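Local coordinates for Slr1438 protein (Synechocystis sp., PDB 3K25) that is of unknown function but belongs to the aldose 1-epimerase family and so probably binds carbohydrate and may act as an isomerase, at residues A[182-187]-A[208-213]; A[177-182]-A[238-243]; A[21-26]-A[38-43]; A[42-47]-A[166-171]; A[113-118]-A[129-134]. One frame throughout, in Å; residues are numbered along the deposited sequence.

Overall arrangement
The five contacts sample three antiparallel sheets of a galactose mutarotase-like beta fold; contacts 1, 3 and 5 pair strands within a sheet, contacts 2 and 4 join one sheet to another. Contacts 1 and 2 adjoin, their centres about 7 Å apart, and are sewn together where Leu-208 and Phe-210 of contact 1 probably hydrogen-bond to Leu-242 and Leu-240 of contact 2. Contacts 3 and 4, centres about 11 Å apart, share Gly-42 and Gln-43; contact 4 joins the small N-terminal sheet to the one reached by contacts 1 and 2. Contact 5 lies across the chain's centre from contacts 1, 2 and 4, about 30 Å from contact 1 between centres. A bound phosphate ion lies about 6 Å from the Tyr-184 side chain.

Contact 1. Residues A[182-187]-A[208-213]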
# COMPACT_ATOMS: atom_id res chain seq x y z
N ASN A 182 9.56 18.61 -6.71
CA ASN A 182 10.01 19.95 -6.38
C ASN A 182 9.00 20.63 -5.48
O ASN A 182 9.27 21.67 -4.89
CB ASN A 182 10.21 20.77 -7.66
CG ASN A 182 11.41 20.29 -8.47
OD1 ASN A 182 12.50 20.11 -7.94
ND2 ASN A 182 11.21 20.11 -9.77
N ASP A 183 7.82 20.02 -5.38
CA ASP A 183 6.74 20.55 -4.56
C ASP A 183 5.89 19.42 -4.02
O ASP A 183 5.88 18.32 -4.58
CB ASP A 183 5.85 21.46 -5.40
CG ASP A 183 6.57 22.68 -5.92
OD1 ASP A 183 7.02 23.49 -5.08
OD2 ASP A 183 6.68 22.82 -7.15
N TYR A 184 5.17 19.68 -2.94
CA TYR A 184 4.28 18.67 -2.38
C TYR A 184 2.97 19.31 -1.95
O TYR A 184 2.81 20.53 -1.99
CB TYR A 184 4.94 17.93 -1.20
CG TYR A 184 5.24 18.77 0.02
CD1 TYR A 184 6.51 19.31 0.22
CD2 TYR A 184 4.27 18.97 1.00
CE1 TYR A 184 6.80 20.03 1.38
CE2 TYR A 184 4.56 19.69 2.16
CZ TYR A 184 5.82 20.22 2.35
OH TYR A 184 6.11 20.92 3.50
N LEU A 185 2.02 18.48 -1.53
CA LEU A 185 0.72 18.97 -1.12
C LEU A 185 0.34 18.46 0.27
O LEU A 185 0.09 17.26 0.44
CB LEU A 185 -0.32 18.53 -2.14
CG LEU A 185 -1.71 19.15 -2.07
CD1 LEU A 185 -2.40 18.74 -0.77
CD2 LEU A 185 -1.56 20.66 -2.17
N ASP A 186 0.30 19.36 1.25
CA ASP A 186 -0.06 18.98 2.61
C ASP A 186 -1.55 18.67 2.61
O ASP A 186 -2.38 19.55 2.81
CB ASP A 186 0.21 20.13 3.58
CG ASP A 186 -0.19 19.78 5.00
OD1 ASP A 186 0.52 18.97 5.63
OD2 ASP A 186 -1.21 20.31 5.49
N GLN A 187 -1.87 17.40 2.39
CA GLN A 187 -3.25 16.98 2.34
C GLN A 187 -4.09 17.40 3.53
O GLN A 187 -5.32 17.41 3.45
CB GLN A 187 -3.30 15.47 2.14
CG GLN A 187 -2.81 15.08 0.76
CD GLN A 187 -2.83 13.60 0.54
OE1 GLN A 187 -2.02 12.88 1.11
NE2 GLN A 187 -3.75 13.14 -0.29
N LEU A 208 2.18 14.47 3.25
CA LEU A 208 2.51 15.05 1.96
C LEU A 208 2.23 14.21 0.71
O LEU A 208 2.55 13.01 0.65
CB LEU A 208 3.98 15.48 1.96
CG LEU A 208 4.55 16.20 3.19
CD1 LEU A 208 3.49 17.07 3.87
CD2 LEU A 208 5.07 15.17 4.18
N ALA A 209 1.65 14.85 -0.31
CA ALA A 209 1.35 14.19 -1.57
C ALA A 209 2.13 14.83 -2.72
O ALA A 209 1.78 15.93 -3.18
CB ALA A 209 -0.15 14.26 -1.85
N PHE A 210 3.19 14.17 -3.17
CA PHE A 210 3.99 14.65 -4.28
C PHE A 210 3.35 14.11 -5.56
O PHE A 210 3.61 12.97 -5.96
CB PHE A 210 5.41 14.12 -4.17
CG PHE A 210 6.10 14.49 -2.89
CD1 PHE A 210 6.91 15.62 -2.81
CD2 PHE A 210 5.97 13.69 -1.76
CE1 PHE A 210 7.59 15.95 -1.64
CE2 PHE A 210 6.65 14.01 -0.58
CZ PHE A 210 7.46 15.14 -0.52
N THR A 211 2.52 14.90 -6.22
CA THR A 211 1.87 14.41 -7.42
C THR A 211 2.61 14.72 -8.71
O THR A 211 2.09 14.48 -9.81
CB THR A 211 0.43 14.95 -7.54
OG1 THR A 211 0.47 16.38 -7.69
CG2 THR A 211 -0.37 14.60 -6.29
N GLN A 212 3.83 15.25 -8.59
CA GLN A 212 4.66 15.60 -9.76
C GLN A 212 6.07 15.07 -9.52
O GLN A 212 6.93 15.77 -8.98
CB GLN A 212 4.70 17.12 -9.92
CG GLN A 212 5.26 17.60 -11.25
CD GLN A 212 4.37 17.21 -12.42
OE1 GLN A 212 3.16 17.43 -12.39
NE2 GLN A 212 4.97 16.64 -13.46
N ILE A 213 6.31 13.83 -9.94
CA ILE A 213 7.62 13.21 -9.73
C ILE A 213 8.40 12.99 -11.01
O ILE A 213 7.83 12.73 -12.07
CB ILE A 213 7.48 11.85 -8.99
CG1 ILE A 213 6.56 10.90 -9.77
CG2 ILE A 213 6.94 12.10 -7.58
CD1 ILE A 213 6.33 9.58 -9.08
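Two neighbouring strands of the large curled antiparallel sheet, 183-186 and 205-210, meet here with their axes at 141°, well short of strictly antiparallel. Ala-209 N gives a hydrogen bond of 3.0 Å to Leu-185 O, which it meets from above the carbonyl plane; the return bond from Leu-185 N to Ala-209 O is weak and bent. The side chains of Tyr-184, Leu-208 and Phe-210 carry most of the packing. The backbone sets Tyr-184 CB over one face of the Phe-210 ring, 3.7 Å from the centroid, in a CH-pi contact. The two side chains run alongside each other in the same direction, their ring planes at 57°, neither stacked nor edge-to-face. Strand 183-186 is an inner strand of this sheet, with 192-194 along its other edge, and His-193 from there meets the Tyr-184 ring while Tyr-195 comes edge-to-face with Phe-210. With CG in the crowded position between backbone N and carbonyl carbon (chi1 65°), the tyrosine ring is laid alongside Leu-208, whose CD1 is 3.3 Å from Tyr-184 CE2. Asp-186, CG anti to the backbone N, has OD2 hydrogen-bonded to Thr-189 N.

Contact 2. Residues A[177-182]-A[238-243]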
# COMPACT_ATOMS: atom_id res chain seq x y z
N LEU A 177 16.27 11.78 3.05
CA LEU A 177 15.22 11.57 2.05
C LEU A 177 15.69 11.76 0.60
O LEU A 177 16.70 12.40 0.33
CB LEU A 177 14.02 12.48 2.31
CG LEU A 177 13.05 12.02 3.41
CD1 LEU A 177 11.81 12.91 3.41
CD2 LEU A 177 12.66 10.57 3.16
N ALA A 178 14.92 11.19 -0.32
CA ALA A 178 15.23 11.27 -1.73
C ALA A 178 13.96 11.07 -2.53
O ALA A 178 13.71 10.01 -3.10
CB ALA A 178 16.26 10.21 -2.10
N ILE A 179 13.14 12.12 -2.55
CA ILE A 179 11.88 12.13 -3.27
C ILE A 179 12.09 12.98 -4.53
O ILE A 179 12.53 14.12 -4.44
CB ILE A 179 10.79 12.73 -2.39
CG1 ILE A 179 10.77 11.99 -1.05
CG2 ILE A 179 9.45 12.68 -3.10
CD1 ILE A 179 9.92 12.65 0.03
N PRO A 180 11.78 12.43 -5.71
CA PRO A 180 11.93 13.11 -7.01
C PRO A 180 10.82 14.08 -7.38
O PRO A 180 10.07 13.87 -8.33
CB PRO A 180 12.02 11.95 -7.98
CG PRO A 180 11.02 10.98 -7.39
CD PRO A 180 11.31 11.04 -5.89
N ALA A 181 10.73 15.16 -6.61
CA ALA A 181 9.74 16.20 -6.83
C ALA A 181 10.32 17.55 -6.46
O ALA A 181 11.43 17.64 -5.93
CB ALA A 181 8.50 15.92 -6.00
N ASN A 182 9.56 18.61 -6.71
CA ASN A 182 10.01 19.95 -6.38
C ASN A 182 9.00 20.63 -5.48
O ASN A 182 9.27 21.67 -4.89
CB ASN A 182 10.21 20.77 -7.66
CG ASN A 182 11.41 20.29 -8.47
OD1 ASN A 182 12.50 20.11 -7.94
ND2 ASN A 182 11.21 20.11 -9.77
N GLN A 238 2.11 7.50 -10.55
CA GLN A 238 2.57 8.85 -10.83
C GLN A 238 2.63 9.76 -9.62
O GLN A 238 3.12 10.89 -9.71
CB GLN A 238 1.66 9.46 -11.89
CG GLN A 238 1.49 8.52 -13.08
CD GLN A 238 0.27 8.85 -13.90
OE1 GLN A 238 0.26 9.82 -14.65
NE2 GLN A 238 -0.77 8.03 -13.77
N THR A 239 2.14 9.27 -8.48
CA THR A 239 2.13 10.06 -7.25
C THR A 239 2.83 9.38 -6.07
O THR A 239 2.75 8.16 -5.90
CB THR A 239 0.69 10.41 -6.83
OG1 THR A 239 0.21 11.50 -7.62
CG2 THR A 239 0.64 10.80 -5.35
N LEU A 240 3.49 10.18 -5.26
CA LEU A 240 4.20 9.69 -4.10
C LEU A 240 3.66 10.36 -2.85
O LEU A 240 3.64 11.60 -2.75
CB LEU A 240 5.69 9.97 -4.25
CG LEU A 240 6.67 8.83 -4.00
CD1 LEU A 240 6.04 7.45 -4.21
CD2 LEU A 240 7.84 9.04 -4.97
N VAL A 241 3.22 9.55 -1.89
CA VAL A 241 2.67 10.06 -0.64
C VAL A 241 3.57 9.75 0.55
O VAL A 241 4.17 8.67 0.63
CB VAL A 241 1.25 9.47 -0.38
CG1 VAL A 241 0.77 9.83 1.03
CG2 VAL A 241 0.26 10.00 -1.42
N LEU A 242 3.67 10.69 1.49
CA LEU A 242 4.49 10.48 2.68
C LEU A 242 3.65 10.74 3.94
O LEU A 242 3.17 11.84 4.15
CB LEU A 242 5.70 11.40 2.64
CG LEU A 242 6.72 11.06 3.72
CD1 LEU A 242 8.13 11.25 3.19
CD2 LEU A 242 6.45 11.93 4.95
N TRP A 243 3.50 9.70 4.76
CA TRP A 243 2.69 9.75 5.99
C TRP A 243 3.57 9.45 7.21
O TRP A 243 4.40 8.54 7.18
CB TRP A 243 1.58 8.70 5.87
CG TRP A 243 0.67 8.43 7.08
CD1 TRP A 243 0.16 7.20 7.47
CD2 TRP A 243 0.04 9.40 7.93
NE1 TRP A 243 -0.74 7.36 8.50
CE2 TRP A 243 -0.83 8.69 8.80
CE3 TRP A 243 0.13 10.79 8.05
CZ2 TRP A 243 -1.60 9.33 9.77
CZ3 TRP A 243 -0.65 11.42 9.00
CH2 TRP A 243 -1.50 10.69 9.85
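This is a purely apolar contact between layers: the end of strand 176-178 and the loop after it lie over strand 239-245, the nearest CA atoms, those of Ile-179 and Leu-240, 8.1 Å apart and no hydrogen bond crossing. Leu-240 and Leu-242, alternate residues of the strand, raise their side chains on the same face. Leu-242, CG anti to its backbone N, offers CD1 to two partners. Leu-177 comes down tip to tip, its CD1 4.0 Å from Leu-242 CD1, while Ile-179 crosses at about a right angle and brings its CD1 to 3.9 Å from the same Leu-242 CD1. Further along, Leu-240 CD2 lies 4.1 Å from Pro-180 CD, again with the side chains crossed. Pro-180 is the centre of an inverse gamma turn, closed by a weak bond from Ala-181 N to Ile-179 O. Phe-210 also packs on Ile-179, and Ala-218 on Leu-240. Branched aliphatic tips meeting between two sheets in this way are the usual filling of a beta sandwich, here that of the mutarotase-like fold.

Contact 3. Residues A[21-26]-A[38-43]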
# COMPACT_ATOMS: atom_id res chain seq x y z
N SER A 21 18.97 -15.30 2.73
CA SER A 21 19.08 -13.88 3.04
C SER A 21 18.54 -13.62 4.42
O SER A 21 18.58 -12.49 4.90
CB SER A 21 18.26 -13.07 2.04
OG SER A 21 16.89 -13.45 2.11
N LEU A 22 18.05 -14.67 5.07
CA LEU A 22 17.47 -14.54 6.40
C LEU A 22 16.29 -13.58 6.33
O LEU A 22 16.13 -12.69 7.17
CB LEU A 22 18.51 -14.02 7.41
CG LEU A 22 19.27 -15.08 8.19
CD1 LEU A 22 19.95 -16.04 7.23
CD2 LEU A 22 20.29 -14.41 9.08
N ALA A 23 15.46 -13.78 5.31
CA ALA A 23 14.29 -12.94 5.10
C ALA A 23 12.99 -13.71 5.30
O ALA A 23 12.80 -14.80 4.75
CB ALA A 23 14.33 -12.35 3.70
N ARG A 24 12.10 -13.13 6.09
CA ARG A 24 10.81 -13.74 6.33
C ARG A 24 9.70 -12.70 6.33
O ARG A 24 9.85 -11.59 6.86
CB ARG A 24 10.83 -14.55 7.64
CG ARG A 24 11.60 -13.93 8.81
CD ARG A 24 12.19 -15.04 9.69
NE ARG A 24 11.20 -16.05 10.04
CZ ARG A 24 11.45 -17.36 10.10
NH1 ARG A 24 12.66 -17.81 9.82
NH2 ARG A 24 10.49 -18.21 10.42
N LEU A 25 8.59 -13.07 5.71
CA LEU A 25 7.45 -12.16 5.61
C LEU A 25 6.15 -12.85 6.03
O LEU A 25 5.99 -14.07 5.89
CB LEU A 25 7.36 -11.65 4.16
CG LEU A 25 6.26 -10.69 3.72
CD1 LEU A 25 6.76 -9.89 2.53
CD2 LEU A 25 4.98 -11.46 3.37
N SER A 26 5.24 -12.06 6.57
CA SER A 26 3.95 -12.57 7.01
C SER A 26 2.84 -11.89 6.23
O SER A 26 2.70 -10.67 6.27
CB SER A 26 3.76 -12.33 8.51
OG SER A 26 4.81 -12.91 9.26
N TRP A 38 7.57 -7.89 7.93
CA TRP A 38 8.67 -8.32 7.07
C TRP A 38 10.00 -8.11 7.80
O TRP A 38 10.25 -7.03 8.31
CB TRP A 38 8.64 -7.51 5.77
CG TRP A 38 9.81 -7.70 4.84
CD1 TRP A 38 10.66 -8.77 4.79
CD2 TRP A 38 10.22 -6.81 3.79
NE1 TRP A 38 11.57 -8.61 3.76
CE2 TRP A 38 11.32 -7.42 3.13
CE3 TRP A 38 9.76 -5.57 3.33
CZ2 TRP A 38 11.97 -6.82 2.05
CZ3 TRP A 38 10.40 -4.97 2.25
CH2 TRP A 38 11.50 -5.60 1.62
N THR A 39 10.82 -9.16 7.87
CA THR A 39 12.13 -9.07 8.53
C THR A 39 13.29 -9.61 7.70
O THR A 39 13.18 -10.64 7.04
CB THR A 39 12.19 -9.80 9.89
OG1 THR A 39 11.96 -11.20 9.71
CG2 THR A 39 11.18 -9.22 10.84
N VAL A 40 14.39 -8.88 7.76
CA VAL A 40 15.62 -9.22 7.06
C VAL A 40 16.70 -9.34 8.11
O VAL A 40 17.07 -8.36 8.76
CB VAL A 40 15.99 -8.13 6.06
CG1 VAL A 40 15.26 -8.36 4.75
CG2 VAL A 40 15.60 -6.77 6.62
N GLN A 41 17.21 -10.55 8.30
CA GLN A 41 18.24 -10.80 9.29
C GLN A 41 17.67 -10.54 10.67
O GLN A 41 18.40 -10.18 11.60
CB GLN A 41 19.46 -9.89 9.06
CG GLN A 41 20.12 -10.11 7.72
CD GLN A 41 21.36 -9.26 7.54
OE1 GLN A 41 21.30 -8.03 7.63
NE2 GLN A 41 22.49 -9.90 7.28
N GLY A 42 16.36 -10.70 10.80
CA GLY A 42 15.71 -10.51 12.09
C GLY A 42 15.30 -9.09 12.45
O GLY A 42 14.62 -8.88 13.45
N GLN A 43 15.72 -8.12 11.65
CA GLN A 43 15.36 -6.74 11.92
C GLN A 43 14.07 -6.38 11.17
O GLN A 43 13.92 -6.67 9.98
CB GLN A 43 16.51 -5.81 11.53
CG GLN A 43 16.94 -5.93 10.08
CD GLN A 43 18.31 -5.33 9.83
OE1 GLN A 43 18.58 -4.18 10.19
NE2 GLN A 43 19.19 -6.10 9.19
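Arg-24 O is gripped by one strong hydrogen bond, from Thr-39 N at 2.8 Å and nearly along the C=O axis (N-H...O 173°), with a CA-H...O contact from Trp-38 CA beside it. It belongs to the beta hairpin of strands 23-28 and 34-40, within the four-stranded antiparallel meander near the N-terminus. The hydrogen-bonded pair is completed by Arg-24 N, 2.9 Å from Thr-39 O and in its carbonyl plane. Two residues along, Gln-41 N reaches Leu-22 O at 2.7 Å from above the carbonyl plane. On the side facing strand 14-18, Leu-22 and Ala-23 form a G1 bulge opposite Asp-18, and a type I' turn from Val-40 to Gln-43 leads into the next strand. Arg-24 and Thr-39 share a face, the arginine going on to a salt bridge with Glu-17. Ala-23, Leu-25, Trp-38 and Val-40 turn to the other face, where Leu-138 and Leu-143 cover Leu-25 and Trp-38. Trp-38, CG anti to its backbone N (chi1 172°), presents its edge in plane to Arg-24 O, with CD1 3.6 Å from that oxygen.

Contact 4. Residues A[42-47]-A[166-171]; sequences GQPILY and YFFCRE
The backbones touch at a single bridge, Leu-46 with Phe-167, set by two nearly straight hydrogen bonds on either side of it: Phe-168 N to Ile-45 O at 3.0 Å, the donor above the carbonyl plane, and Tyr-47 N to Tyr-166 O at 2.7 Å, within the carbonyl plane. Three aromatic residues in a row, Tyr-166 to Phe-168, supply the side chains from one segment. Phe-168 keeps CG anti to its backbone N (chi1 -173°) and runs beside Pro-44, whose CG stands over one face of the ring toward its rim, 4.2 Å from Phe-168 CD2. Phe-167 goes the other way, with CG beside its backbone N; its edge meets Ile-45 O in plane, and its CD1 lies 4.1 Å from Leu-46 CD2. That leucine methyl also rests 3.3 Å from Tyr-166 O. Tyr-47 and Tyr-166 meet at their bases, CB to CB 4.2 Å, and their rings then diverge, although both reach Tyr-250; the Tyr-166 ring also stacks with His-164. Ile-45 and Leu-46 back onto Trp-38, while Phe-167 reaches Ile-229 and Val-231 of strand 227-233. A lone bridge of this kind stitches the N-terminal meander to strand 157-168, and Phe-167 spans from there into the facing sheet, as residues lining the interior of a beta sandwich do.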
# COMPACT_ATOMS: atom_id res chain seq x y z
N GLY A 42 16.36 -10.70 10.80
CA GLY A 42 15.71 -10.51 12.09
C GLY A 42 15.30 -9.09 12.45
O GLY A 42 14.62 -8.88 13.45
N GLN A 43 15.72 -8.12 11.65
CA GLN A 43 15.36 -6.74 11.92
C GLN A 43 14.07 -6.38 11.17
O GLN A 43 13.92 -6.67 9.98
CB GLN A 43 16.51 -5.81 11.53
CG GLN A 43 16.94 -5.93 10.08
CD GLN A 43 18.31 -5.33 9.83
OE1 GLN A 43 18.58 -4.18 10.19
NE2 GLN A 43 19.19 -6.10 9.19
N PRO A 44 13.11 -5.76 11.87
CA PRO A 44 11.81 -5.35 11.32
C PRO A 44 11.91 -4.22 10.31
O PRO A 44 12.20 -3.07 10.65
CB PRO A 44 11.02 -4.94 12.55
CG PRO A 44 12.08 -4.40 13.46
CD PRO A 44 13.18 -5.44 13.31
N ILE A 45 11.66 -4.53 9.05
CA ILE A 45 11.70 -3.52 8.02
C ILE A 45 10.34 -2.82 7.91
O ILE A 45 10.28 -1.67 7.47
CB ILE A 45 12.17 -4.15 6.68
CG1 ILE A 45 11.71 -3.31 5.50
CG2 ILE A 45 11.69 -5.56 6.56
CD1 ILE A 45 12.42 -3.74 4.23
N LEU A 46 9.27 -3.49 8.34
CA LEU A 46 7.93 -2.90 8.34
C LEU A 46 7.45 -2.66 9.76
O LEU A 46 7.87 -3.35 10.69
CB LEU A 46 6.91 -3.82 7.66
CG LEU A 46 6.92 -3.89 6.14
CD1 LEU A 46 5.92 -4.95 5.65
CD2 LEU A 46 6.56 -2.52 5.60
N TYR A 47 6.57 -1.67 9.93
CA TYR A 47 6.00 -1.36 11.25
C TYR A 47 4.64 -2.02 11.29
O TYR A 47 3.95 -2.07 10.27
CB TYR A 47 5.83 0.14 11.43
CG TYR A 47 4.83 0.54 12.50
CD1 TYR A 47 3.45 0.52 12.25
CD2 TYR A 47 5.26 0.96 13.76
CE1 TYR A 47 2.53 0.92 13.22
CE2 TYR A 47 4.35 1.36 14.74
CZ TYR A 47 2.99 1.34 14.46
OH TYR A 47 2.11 1.76 15.44
N TYR A 166 4.15 0.82 5.56
CA TYR A 166 4.55 1.46 6.81
C TYR A 166 5.96 0.98 7.13
O TYR A 166 6.13 -0.08 7.73
CB TYR A 166 3.64 1.03 7.95
CG TYR A 166 2.24 1.58 7.90
CD1 TYR A 166 1.86 2.61 8.75
CD2 TYR A 166 1.28 1.03 7.05
CE1 TYR A 166 0.56 3.09 8.76
CE2 TYR A 166 -0.02 1.49 7.05
CZ TYR A 166 -0.38 2.52 7.91
OH TYR A 166 -1.69 2.96 7.96
N PHE A 167 6.98 1.75 6.74
CA PHE A 167 8.35 1.35 7.02
C PHE A 167 8.76 1.70 8.44
O PHE A 167 8.44 2.80 8.94
CB PHE A 167 9.28 2.00 6.02
CG PHE A 167 8.99 1.61 4.61
CD1 PHE A 167 9.17 0.29 4.21
CD2 PHE A 167 8.54 2.55 3.69
CE1 PHE A 167 8.91 -0.09 2.91
CE2 PHE A 167 8.27 2.18 2.38
CZ PHE A 167 8.46 0.85 1.98
N PHE A 168 9.46 0.77 9.10
CA PHE A 168 9.90 0.97 10.48
C PHE A 168 10.82 2.16 10.52
O PHE A 168 11.70 2.30 9.68
CB PHE A 168 10.62 -0.27 11.01
CG PHE A 168 10.96 -0.20 12.49
CD1 PHE A 168 9.96 -0.04 13.44
CD2 PHE A 168 12.28 -0.29 12.92
CE1 PHE A 168 10.26 0.02 14.81
CE2 PHE A 168 12.59 -0.23 14.29
CZ PHE A 168 11.58 -0.07 15.23
N CYS A 169 10.63 3.02 11.51
CA CYS A 169 11.45 4.20 11.61
C CYS A 169 11.31 4.85 12.98
O CYS A 169 10.31 5.50 13.27
CB CYS A 169 11.02 5.18 10.53
SG CYS A 169 12.12 6.58 10.33
N ARG A 170 12.33 4.68 13.82
CA ARG A 170 12.32 5.23 15.17
C ARG A 170 12.98 6.60 15.21
O ARG A 170 12.35 7.60 15.53
CB ARG A 170 13.05 4.28 16.12
CG ARG A 170 13.02 4.69 17.59
CD ARG A 170 13.80 3.68 18.42
NE ARG A 170 13.24 2.33 18.29
CZ ARG A 170 13.91 1.21 18.58
NH1 ARG A 170 15.16 1.27 19.01
NH2 ARG A 170 13.32 0.03 18.43
N GLU A 171 14.27 6.62 14.89
CA GLU A 171 15.03 7.87 14.88
C GLU A 171 14.79 8.59 13.56
O GLU A 171 15.54 8.41 12.60
CB GLU A 171 16.52 7.57 15.05
CG GLU A 171 16.86 6.76 16.29
CD GLU A 171 16.31 7.37 17.57
OE1 GLU A 171 16.53 8.59 17.78
OE2 GLU A 171 15.67 6.64 18.36

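Contact 5. Residues A[113-118]-A[129-134]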
# COMPACT_ATOMS: atom_id res chain seq x y z
N ASP A 113 0.44 -16.02 -4.67
CA ASP A 113 -0.50 -15.36 -5.58
C ASP A 113 -1.93 -15.26 -5.03
O ASP A 113 -2.58 -16.27 -4.78
CB ASP A 113 -0.48 -16.08 -6.93
CG ASP A 113 0.77 -15.79 -7.71
OD1 ASP A 113 1.72 -15.23 -7.12
OD2 ASP A 113 0.82 -16.11 -8.91
N LEU A 114 -2.40 -14.03 -4.86
CA LEU A 114 -3.72 -13.77 -4.31
C LEU A 114 -4.70 -13.15 -5.30
O LEU A 114 -4.31 -12.43 -6.22
CB LEU A 114 -3.60 -12.84 -3.11
CG LEU A 114 -2.60 -13.28 -2.04
CD1 LEU A 114 -2.64 -12.29 -0.89
CD2 LEU A 114 -2.94 -14.68 -1.56
N ARG A 115 -5.98 -13.40 -5.06
CA ARG A 115 -7.02 -12.88 -5.94
C ARG A 115 -8.17 -12.20 -5.22
O ARG A 115 -8.69 -12.69 -4.20
CB ARG A 115 -7.57 -14.01 -6.80
CG ARG A 115 -8.91 -13.72 -7.46
CD ARG A 115 -9.35 -14.93 -8.28
NE ARG A 115 -10.57 -14.68 -9.03
CZ ARG A 115 -11.80 -14.91 -8.57
NH1 ARG A 115 -11.97 -15.41 -7.35
NH2 ARG A 115 -12.85 -14.64 -9.33
N LEU A 116 -8.55 -11.05 -5.76
CA LEU A 116 -9.67 -10.28 -5.25
C LEU A 116 -10.62 -10.01 -6.40
O LEU A 116 -10.28 -9.33 -7.38
CB LEU A 116 -9.21 -8.96 -4.65
CG LEU A 116 -10.39 -8.11 -4.17
CD1 LEU A 116 -11.37 -8.97 -3.36
CD2 LEU A 116 -9.86 -6.94 -3.34
N SER A 117 -11.82 -10.56 -6.28
CA SER A 117 -12.84 -10.42 -7.30
C SER A 117 -13.99 -9.55 -6.84
O SER A 117 -14.34 -9.51 -5.65
CB SER A 117 -13.39 -11.79 -7.68
OG SER A 117 -14.52 -11.67 -8.53
N HIS A 118 -14.59 -8.88 -7.80
CA HIS A 118 -15.74 -8.05 -7.52
C HIS A 118 -16.88 -8.97 -7.04
O HIS A 118 -16.81 -10.20 -7.18
CB HIS A 118 -16.15 -7.33 -8.81
CG HIS A 118 -16.56 -8.26 -9.92
ND1 HIS A 118 -17.82 -8.81 -10.01
CD2 HIS A 118 -15.85 -8.76 -10.96
CE1 HIS A 118 -17.87 -9.61 -11.06
NE2 HIS A 118 -16.69 -9.60 -11.65
N ALA A 129 -16.99 -4.80 -13.12
CA ALA A 129 -16.63 -6.20 -12.89
C ALA A 129 -15.12 -6.40 -12.84
O ALA A 129 -14.54 -7.06 -13.72
CB ALA A 129 -17.24 -7.07 -13.99
N PHE A 130 -14.49 -5.87 -11.80
CA PHE A 130 -13.04 -5.97 -11.66
C PHE A 130 -12.54 -7.31 -11.13
O PHE A 130 -13.25 -8.04 -10.44
CB PHE A 130 -12.52 -4.85 -10.73
CG PHE A 130 -12.69 -5.15 -9.27
CD1 PHE A 130 -11.74 -5.93 -8.60
CD2 PHE A 130 -13.81 -4.72 -8.58
CE1 PHE A 130 -11.91 -6.28 -7.26
CE2 PHE A 130 -14.01 -5.05 -7.24
CZ PHE A 130 -13.06 -5.84 -6.57
N GLU A 131 -11.29 -7.61 -11.44
CA GLU A 131 -10.63 -8.81 -10.94
C GLU A 131 -9.15 -8.49 -10.79
O GLU A 131 -8.47 -8.11 -11.74
CB GLU A 131 -10.82 -10.02 -11.87
CG GLU A 131 -10.36 -11.30 -11.17
CD GLU A 131 -10.83 -12.58 -11.85
OE1 GLU A 131 -10.31 -12.89 -12.94
OE2 GLU A 131 -11.72 -13.27 -11.29
N LEU A 132 -8.65 -8.63 -9.57
CA LEU A 132 -7.26 -8.35 -9.27
C LEU A 132 -6.51 -9.60 -8.84
O LEU A 132 -7.01 -10.36 -8.02
CB LEU A 132 -7.15 -7.32 -8.14
CG LEU A 132 -7.31 -5.82 -8.36
CD1 LEU A 132 -8.39 -5.51 -9.38
CD2 LEU A 132 -7.62 -5.18 -7.01
N VAL A 133 -5.33 -9.81 -9.41
CA VAL A 133 -4.48 -10.92 -9.01
C VAL A 133 -3.13 -10.28 -8.72
O VAL A 133 -2.49 -9.72 -9.62
CB VAL A 133 -4.31 -12.01 -10.11
CG1 VAL A 133 -5.63 -12.74 -10.36
CG2 VAL A 133 -3.82 -11.38 -11.38
N PHE A 134 -2.71 -10.33 -7.47
CA PHE A 134 -1.44 -9.75 -7.07
C PHE A 134 -0.49 -10.88 -6.76
O PHE A 134 -0.89 -11.92 -6.21
CB PHE A 134 -1.59 -8.86 -5.82
CG PHE A 134 -2.27 -7.54 -6.07
CD1 PHE A 134 -3.00 -7.30 -7.25
CD2 PHE A 134 -2.24 -6.53 -5.10
CE1 PHE A 134 -3.68 -6.09 -7.44
CE2 PHE A 134 -2.91 -5.32 -5.28
CZ PHE A 134 -3.63 -5.10 -6.45
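Asp-113 opens the pairing with a CA-H...O contact to Phe-134 O, while its carboxylate turns to Ser-135 and Arg-111. Leu-114 forms a hydrogen-bonded antiparallel pair with Phe-134: its N lies 2.9 Å from Phe-134 O, nearly along the C=O axis, and its O takes Phe-134 N in return. Arg-115 sends a chain extended as far as NE along the opposite face to Glu-131. Its NE and NH2 both grip one oxygen, Glu-131 OE2, at 2.9 and 2.6 Å, in a side-on salt bridge that lies at the guanidinium edge; carboxylate and guanidinium planes are turned 71° apart. The remaining nitrogen, NH1, pairs with Glu-100, so the guanidinium bridges two acids, which would tend to keep both carboxylates ionised. Leu-116 makes the next hydrogen-bonded pair with Leu-132, N to O 2.8 Å in both directions, and its CG meets the edge of the Phe-130 ring at CE1, 3.9 Å away. Ser-117 lays its CB over one face of the Arg-115 guanidinium, and its OG bonds to His-118 O. His-118 ends the run with CB 3.9 Å from the centroid of the Phe-130 ring, over its face. The two strands lie between 100-105 and 142-151 in the eight-stranded sheet, with helix 120-123 in the connection; Phe-130 touches Met-157 and Phe-134 touches Leu-161 of strand 157-168.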